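Local structure of protein translation elongation factor 1A (3WND) at residues 47-52 against 267-272; 120-125 against 163-168; 199-202 against 208-211. The protein probably acts as a translation elongation factor of the SelB/EF-Tu type, and in its GTP-bound form binds cysteinyl-tRNA(Cys). One frame throughout, in Å; residues are numbered along the deposited sequence.

Interaction 1 of 3, residues 47-52 against 267-272; sequences SSDITM and IERGFI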
loop_
_atom_site.group_PDB
_atom_site.type_symbol
_atom_site.label_atom_id
_atom_site.label_comp_id
_atom_site.label_asym_id
_atom_site.label_seq_id
_atom_site.Cartn_x
_atom_site.Cartn_y
_atom_site.Cartn_z
ATOM N N SER A 47 4.736 -8.611 12.212
ATOM C CA SER A 47 3.385 -9.102 12.063
ATOM C C SER A 47 2.430 -8.388 13.010
ATOM O O SER A 47 2.658 -8.407 14.188
ATOM C CB SER A 47 3.387 -10.609 12.378
ATOM O OG SER A 47 2.127 -11.214 12.055
ATOM N N SER A 48 1.421 -7.689 12.455
ATOM C CA SER A 48 0.330 -7.035 13.192
ATOM C C SER A 48 -1.034 -7.353 12.503
ATOM O O SER A 48 -1.461 -8.528 12.447
ATOM C CB SER A 48 0.611 -5.506 13.207
ATOM O OG SER A 48 0.793 -4.949 11.897
ATOM N N ASP A 49 -1.692 -6.353 11.893
ATOM C CA ASP A 49 -2.829 -6.718 10.982
ATOM C C ASP A 49 -2.338 -7.015 9.562
ATOM O O ASP A 49 -3.148 -7.429 8.706
ATOM C CB ASP A 49 -3.882 -5.611 10.871
ATOM C CG ASP A 49 -3.268 -4.304 10.383
ATOM O OD1 ASP A 49 -2.042 -4.060 10.502
ATOM O OD2 ASP A 49 -4.027 -3.519 9.874
ATOM N N ILE A 50 -1.041 -6.798 9.336
ATOM C CA ILE A 50 -0.351 -7.163 8.103
ATOM C C ILE A 50 0.892 -7.913 8.508
ATOM O O ILE A 50 1.323 -7.788 9.623
ATOM C CB ILE A 50 0.057 -5.964 7.175
ATOM C CG1 ILE A 50 0.859 -4.908 7.956
ATOM C CG2 ILE A 50 -1.201 -5.277 6.600
ATOM C CD1 ILE A 50 1.605 -3.901 7.043
ATOM N N THR A 51 1.443 -8.718 7.588
ATOM C CA THR A 51 2.703 -9.441 7.886
ATOM C C THR A 51 3.726 -9.314 6.793
ATOM O O THR A 51 3.422 -9.493 5.627
ATOM C CB THR A 51 2.415 -10.964 8.191
ATOM O OG1 THR A 51 1.453 -11.077 9.274
ATOM C CG2 THR A 51 3.634 -11.715 8.551
ATOM N N MET A 52 4.960 -8.965 7.196
ATOM C CA MET A 52 6.034 -8.777 6.272
ATOM C C MET A 52 6.760 -10.077 6.170
ATOM O O MET A 52 6.981 -10.763 7.192
ATOM C CB MET A 52 7.128 -7.829 6.722
ATOM C CG MET A 52 6.736 -6.589 7.479
ATOM S SD MET A 52 5.198 -5.856 6.936
ATOM C CE MET A 52 5.835 -4.647 5.846
ATOM N N ILE A 267 3.614 7.609 18.858
ATOM C CA ILE A 267 3.624 7.434 17.392
ATOM C C ILE A 267 2.612 6.367 17.025
ATOM O O ILE A 267 2.639 5.280 17.623
ATOM C CB ILE A 267 5.050 7.039 16.888
ATOM C CG1 ILE A 267 6.039 8.146 17.379
ATOM C CG2 ILE A 267 5.028 6.857 15.392
ATOM C CD1 ILE A 267 7.474 7.935 16.810
ATOM N N GLU A 268 1.855 6.617 15.947
ATOM C CA GLU A 268 0.955 5.574 15.374
ATOM C C GLU A 268 1.311 5.316 13.887
ATOM O O GLU A 268 1.972 6.171 13.204
ATOM C CB GLU A 268 -0.519 6.106 15.488
ATOM C CG GLU A 268 -1.016 6.347 16.919
ATOM C CD GLU A 268 -0.999 5.077 17.835
ATOM O OE1 GLU A 268 -1.179 3.913 17.340
ATOM O OE2 GLU A 268 -0.908 5.230 19.036
ATOM N N ARG A 269 0.951 4.122 13.399
ATOM C CA ARG A 269 0.969 3.944 11.971
ATOM C C ARG A 269 0.277 5.141 11.250
ATOM O O ARG A 269 -0.815 5.556 11.643
ATOM C CB ARG A 269 0.229 2.651 11.579
ATOM C CG ARG A 269 0.092 2.475 10.053
ATOM C CD ARG A 269 -0.681 1.225 9.684
ATOM N NE ARG A 269 0.080 0.110 10.203
ATOM C CZ ARG A 269 -0.395 -1.137 10.182
ATOM N NH1 ARG A 269 -1.527 -1.408 9.512
ATOM N NH2 ARG A 269 0.323 -2.094 10.711
ATOM N N GLY A 270 0.899 5.706 10.221
ATOM C CA GLY A 270 0.247 6.828 9.590
ATOM C C GLY A 270 1.003 8.145 9.812
ATOM O O GLY A 270 0.810 9.111 9.063
ATOM N N PHE A 271 1.846 8.170 10.830
ATOM C CA PHE A 271 2.660 9.352 11.069
ATOM C C PHE A 271 3.686 9.457 9.978
ATOM O O PHE A 271 4.060 8.436 9.337
ATOM C CB PHE A 271 3.358 9.194 12.466
ATOM C CG PHE A 271 2.453 9.605 13.632
ATOM C CD1 PHE A 271 1.081 9.337 13.616
ATOM C CD2 PHE A 271 3.004 10.238 14.745
ATOM C CE1 PHE A 271 0.265 9.712 14.730
ATOM C CE2 PHE A 271 2.189 10.595 15.818
ATOM C CZ PHE A 271 0.857 10.365 15.835
ATOM N N ILE A 272 4.183 10.647 9.750
ATOM C CA ILE A 272 5.100 10.917 8.659
ATOM C C ILE A 272 6.314 11.665 9.208
ATOM O O ILE A 272 6.180 12.621 10.021
ATOM C CB ILE A 272 4.423 11.881 7.621
ATOM C CG1 ILE A 272 3.180 11.161 6.986
ATOM C CG2 ILE A 272 5.414 12.203 6.494
ATOM C CD1 ILE A 272 2.326 12.124 6.140
#
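Arg269 reaches from the 267-272 loop to the loop at 48-50, between strands 43-47 and 51-55, and grips the carboxylate of Asp49 in a salt bridge. Both terminal nitrogens go to one oxygen. NH1 of Arg269 lies 2.9 Å from OD1 of Asp49 and meets it on its syn lone pair. NH2 of Arg269 lies 3.1 Å from the same OD1 and comes nearly along the C-O axis. Both bonds are clearly bent, as expected when one atom is shared. Carboxylate and guanidinium planes are 25° apart. OD1 of Asp49 lies close to the guanidinium plane, about 15° out of it. The arginine chain is straight with CG anti to the backbone N (chi1 174°), then bends at chi3, which turns the guanidinium to the acid.

The closely packed side is that of Ile50. Its CG1 is 4.0 Å from NH2 of Arg269, and its CD1 lies over one guanidinium face. Ser48 is on the exposed side; its OG sits at the guanidinium edge, in plane, and is hydrogen-bonded to His199. The backbones stay well apart, with CA atoms of Ser48 and Arg269 11.1 Å from each other. A type II turn from Glu268 to Phe271 presents the arginine.

The contact bridges two domains. Arg269 NE bonds to Asp198 O in strand 194-203, while Ile50 packs on helix 74-83 and strand 61-66.

Interaction 2 of 3, residues 120-125 against 163-168; sequences TRSDST and PFEGVD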
loop_
_atom_site.group_PDB
_atom_site.type_symbol
_atom_site.label_atom_id
_atom_site.label_comp_id
_atom_site.label_asym_id
_atom_site.label_seq_id
_atom_site.Cartn_x
_atom_site.Cartn_y
_atom_site.Cartn_z
ATOM N N THR A 120 -3.742 -18.559 -8.475
ATOM C CA THR A 120 -3.143 -19.489 -7.521
ATOM C C THR A 120 -3.821 -20.880 -7.607
ATOM O O THR A 120 -4.854 -21.100 -8.281
ATOM C CB THR A 120 -3.345 -18.937 -6.083
ATOM O OG1 THR A 120 -4.705 -18.563 -5.945
ATOM C CG2 THR A 120 -2.492 -17.650 -5.895
ATOM N N ARG A 121 -3.279 -21.828 -6.824
ATOM C CA ARG A 121 -3.917 -23.155 -6.682
ATOM C C ARG A 121 -3.993 -23.836 -8.015
ATOM O O ARG A 121 -4.966 -24.571 -8.264
ATOM C CB ARG A 121 -5.263 -23.112 -5.892
ATOM C CG ARG A 121 -5.079 -22.449 -4.537
ATOM C CD ARG A 121 -6.361 -22.184 -3.849
ATOM N NE ARG A 121 -6.993 -23.388 -3.379
ATOM C CZ ARG A 121 -8.275 -23.427 -2.972
ATOM N NH1 ARG A 121 -9.105 -22.318 -3.025
ATOM N NH2 ARG A 121 -8.755 -24.595 -2.540
ATOM N N SER A 122 -2.966 -23.644 -8.846
ATOM C CA SER A 122 -3.055 -24.220 -10.230
ATOM C C SER A 122 -3.217 -25.759 -10.239
ATOM O O SER A 122 -3.776 -26.312 -11.179
ATOM C CB SER A 122 -1.829 -23.845 -11.089
ATOM O OG SER A 122 -0.656 -24.460 -10.509
ATOM N N ASP A 123 -2.662 -26.435 -9.236
ATOM C CA ASP A 123 -2.781 -27.913 -9.141
ATOM C C ASP A 123 -4.251 -28.370 -8.914
ATOM O O ASP A 123 -4.578 -29.547 -9.130
ATOM C CB ASP A 123 -1.866 -28.434 -8.019
ATOM C CG ASP A 123 -2.216 -27.862 -6.669
ATOM O OD1 ASP A 123 -2.281 -26.598 -6.501
ATOM O OD2 ASP A 123 -2.400 -28.681 -5.750
ATOM N N SER A 124 -5.124 -27.450 -8.503
ATOM C CA SER A 124 -6.524 -27.772 -8.336
ATOM C C SER A 124 -7.412 -27.576 -9.547
ATOM O O SER A 124 -8.605 -27.780 -9.451
ATOM C CB SER A 124 -7.095 -26.984 -7.116
ATOM O OG SER A 124 -7.277 -25.619 -7.465
ATOM N N THR A 125 -6.831 -27.231 -10.695
ATOM C CA THR A 125 -7.592 -26.847 -11.860
ATOM C C THR A 125 -6.912 -27.398 -13.075
ATOM O O THR A 125 -6.051 -28.275 -12.937
ATOM C CB THR A 125 -7.799 -25.328 -11.905
ATOM O OG1 THR A 125 -8.692 -25.013 -12.968
ATOM C CG2 THR A 125 -6.516 -24.566 -12.058
ATOM N N PRO A 163 4.823 -29.233 -9.001
ATOM C CA PRO A 163 4.934 -28.494 -7.724
ATOM C C PRO A 163 5.608 -27.182 -7.953
ATOM O O PRO A 163 6.607 -27.090 -8.639
ATOM C CB PRO A 163 5.862 -29.412 -6.852
ATOM C CG PRO A 163 6.677 -30.150 -7.908
ATOM C CD PRO A 163 5.711 -30.389 -9.017
ATOM N N PHE A 164 5.016 -26.144 -7.343
ATOM C CA PHE A 164 5.553 -24.788 -7.486
ATOM C C PHE A 164 5.667 -24.320 -8.931
ATOM O O PHE A 164 6.369 -23.344 -9.219
ATOM C CB PHE A 164 6.931 -24.681 -6.730
ATOM C CG PHE A 164 6.721 -24.434 -5.277
ATOM C CD1 PHE A 164 6.322 -25.495 -4.431
ATOM C CD2 PHE A 164 6.965 -23.131 -4.696
ATOM C CE1 PHE A 164 6.032 -25.265 -3.050
ATOM C CE2 PHE A 164 6.777 -22.948 -3.317
ATOM C CZ PHE A 164 6.365 -23.991 -2.487
ATOM N N GLU A 165 4.802 -24.882 -9.827
ATOM C CA GLU A 165 4.786 -24.336 -11.149
ATOM C C GLU A 165 4.362 -22.871 -11.031
ATOM O O GLU A 165 3.616 -22.425 -10.110
ATOM C CB GLU A 165 3.933 -25.155 -12.116
ATOM C CG GLU A 165 2.504 -25.062 -11.807
ATOM C CD GLU A 165 1.607 -25.596 -12.936
ATOM O OE1 GLU A 165 2.038 -26.130 -13.999
ATOM O OE2 GLU A 165 0.415 -25.494 -12.682
ATOM N N GLY A 166 4.912 -22.123 -11.937
ATOM C CA GLY A 166 4.679 -20.674 -12.076
ATOM C C GLY A 166 5.335 -19.758 -11.040
ATOM O O GLY A 166 5.375 -18.531 -11.266
ATOM N N VAL A 167 5.915 -20.300 -9.957
ATOM C CA VAL A 167 6.488 -19.437 -8.932
ATOM C C VAL A 167 7.761 -18.793 -9.504
ATOM O O VAL A 167 7.985 -17.608 -9.350
ATOM C CB VAL A 167 6.765 -20.200 -7.660
ATOM C CG1 VAL A 167 7.510 -19.317 -6.648
ATOM C CG2 VAL A 167 5.425 -20.638 -7.017
ATOM N N ASP A 168 8.611 -19.584 -10.182
ATOM C CA ASP A 168 9.790 -18.972 -10.822
ATOM C C ASP A 168 9.382 -17.833 -11.769
ATOM O O ASP A 168 10.004 -16.756 -11.759
ATOM C CB ASP A 168 10.597 -20.029 -11.618
ATOM C CG ASP A 168 11.316 -20.968 -10.731
ATOM O OD1 ASP A 168 11.458 -20.675 -9.514
ATOM O OD2 ASP A 168 11.754 -21.976 -11.277
#
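A single side-chain hydrogen bond joins two loops at the nucleotide-binding end of the GTPase-like domain. Ser122 donates from OG to OE2 of Glu165 over a short 2.6 Å. The serine follows strand 115-119, in a 3-10 turn. The glutamate stands just before helix 167-187, next to its N-cap residue Gly166.

Glu165 takes the bond on the anti lone pair of OE2, the side away from its other oxygen. Its chain is extended beyond CG (chi2 167°), which carries the carboxylate across to the serine. The serine CB also comes close, 3.2 Å from OE2 of Glu165. The backbones keep further apart, with CA atoms of Ser122 and Glu165 7.9 Å from each other.

The serine hydroxyl has a second partner, Asn155 ND2, so two groups fix its position. Asp123, the next residue, is part of the GDP site, which is empty in this model. The 3-10 turn that holds it is closed by Arg121 O, which accepts from Ser124 N and from Ser124 OG, the latter at 2.7 Å.

The loop with Asn155, after strand 150-153, lies between the two segments. It bonds to the backbone of both, and so ties the end of strand 115-119 to the start of helix 167-187.

Interaction 3 of 3, residues 199-202 against 208-211; sequences HAFN and CVVL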
loop_
_atom_site.group_PDB
_atom_site.type_symbol
_atom_site.label_atom_id
_atom_site.label_comp_id
_atom_site.label_asym_id
_atom_site.label_seq_id
_atom_site.Cartn_x
_atom_site.Cartn_y
_atom_site.Cartn_z
ATOM N N HIS A 199 4.992 1.049 11.674
ATOM C CA HIS A 199 5.036 0.442 13.031
ATOM C C HIS A 199 5.982 1.300 13.843
ATOM O O HIS A 199 6.932 1.891 13.347
ATOM C CB HIS A 199 5.592 -0.991 13.008
ATOM C CG HIS A 199 4.726 -1.953 12.316
ATOM N ND1 HIS A 199 4.755 -2.097 10.916
ATOM C CD2 HIS A 199 3.730 -2.853 12.804
ATOM C CE1 HIS A 199 3.828 -3.085 10.548
ATOM N NE2 HIS A 199 3.232 -3.563 11.714
ATOM N N ALA A 200 5.756 1.340 15.149
ATOM C CA ALA A 200 6.626 2.073 16.094
ATOM C C ALA A 200 6.659 1.204 17.368
ATOM O O ALA A 200 5.603 0.810 17.911
ATOM C CB ALA A 200 6.011 3.462 16.453
ATOM N N PHE A 201 7.840 1.056 17.936
ATOM C CA PHE A 201 7.989 0.408 19.210
ATOM C C PHE A 201 9.222 0.789 19.954
ATOM O O PHE A 201 10.161 1.444 19.397
ATOM C CB PHE A 201 7.954 -1.103 19.068
ATOM C CG PHE A 201 8.736 -1.598 17.918
ATOM C CD1 PHE A 201 10.127 -1.866 18.035
ATOM C CD2 PHE A 201 8.114 -1.765 16.635
ATOM C CE1 PHE A 201 10.863 -2.338 16.920
ATOM C CE2 PHE A 201 8.830 -2.233 15.567
ATOM C CZ PHE A 201 10.219 -2.509 15.687
ATOM N N ASN A 202 9.209 0.470 21.262
ATOM C CA ASN A 202 10.397 0.704 22.067
ATOM C C ASN A 202 11.348 -0.477 21.927
ATOM O O ASN A 202 10.904 -1.618 21.979
ATOM C CB ASN A 202 10.048 0.958 23.543
ATOM C CG ASN A 202 10.887 2.067 24.122
ATOM O OD1 ASN A 202 10.993 3.130 23.522
ATOM N ND2 ASN A 202 11.516 1.823 25.273
ATOM N N CYS A 208 13.312 4.584 20.926
ATOM C CA CYS A 208 12.215 4.673 19.948
ATOM C C CYS A 208 12.718 4.187 18.554
ATOM O O CYS A 208 13.663 4.789 17.987
ATOM C CB CYS A 208 11.714 6.103 19.814
ATOM S SG CYS A 208 10.323 6.297 18.625
ATOM N N VAL A 209 12.071 3.139 18.023
ATOM C CA VAL A 209 12.330 2.646 16.679
ATOM C C VAL A 209 11.015 2.725 15.849
ATOM O O VAL A 209 9.904 2.379 16.337
ATOM C CB VAL A 209 12.905 1.209 16.710
ATOM C CG1 VAL A 209 12.977 0.603 15.262
ATOM C CG2 VAL A 209 14.269 1.252 17.404
ATOM N N VAL A 210 11.122 3.188 14.587
ATOM C CA VAL A 210 9.941 3.151 13.723
ATOM C C VAL A 210 10.351 2.351 12.501
ATOM O O VAL A 210 11.513 2.352 12.113
ATOM C CB VAL A 210 9.471 4.558 13.317
ATOM C CG1 VAL A 210 8.972 5.336 14.542
ATOM C CG2 VAL A 210 10.528 5.268 12.482
ATOM N N LEU A 211 9.384 1.656 11.930
ATOM C CA LEU A 211 9.581 0.928 10.646
ATOM C C LEU A 211 8.656 1.646 9.685
ATOM O O LEU A 211 7.490 2.061 9.995
ATOM C CB LEU A 211 9.147 -0.512 10.747
ATOM C CG LEU A 211 9.631 -1.263 12.008
ATOM C CD1 LEU A 211 9.136 -2.691 11.960
ATOM C CD2 LEU A 211 11.138 -1.204 12.131
#
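Phe201 and Leu211 meet at about a right angle on one face of a beta hairpin. CD1 of Leu211 comes to the edge of the phenyl ring, in its plane, 3.6 Å from CE2 of Phe201. The ring gets there because CG of Phe201 stands between the backbone N and the carbonyl carbon (chi1 43°), which swings it over the neighbouring strand. Val209 O then lies over one face of the ring. Val209 itself crosses the ring at a slant, with its CG1 4.0 Å from CE1 of Phe201. His199 is on the same face of the sheet. Its CB touches CD1 of Leu211 at 4.1 Å, but its imidazole leads away from the hairpin partner, and NE2 bonds to Ser48.

The other face carries Ala200, Asn202, Cys208 and Val210. Here CB of Ala200 rests 4.0 Å from CG1 of Val210, and Ile267 packs on both residues.

The strands are antiparallel, 159° between their directions. His199 with Leu211 and Phe201 with Val209 are hydrogen-bonded pairs. Leu211 N reaches His199 O at 2.8 Å, while the return bond from His199 N to Leu211 O is longer, 3.2 Å. At the other pair both bonds are 2.9 Å between N and O of Phe201 and Val209. Ala200 with Val210 is a non-hydrogen-bonded pair; CA-H contacts run from Ala200 to Val209 O and from Val210 to His199 O.

The chemistry is thus divided. Backbone bonds set the register, apolar contacts form on both faces, and the imidazole of His199 is left to serve a partner in another domain.

Interactions 1 and 3 touch, and their centres are 9 Å apart. OG of Ser48 and NE2 of His199 are 2.8 Å apart, a probable hydrogen bond that crosses between domains. CG2 of Ile267 packs 3.7 Å from CB of Ala200, a touch that stays inside one domain. The hairpin of interaction 3 therefore touches both segments of interaction 1. Interaction 2 is remote, with centres 31 Å from interaction 1 and 37 Å from interaction 3. It contains Asp123 of the GDP site. In interaction 1 the side chain of Ile50 is about 9 Å from that of Arg34, also of that site. Interaction 3 lies away from it.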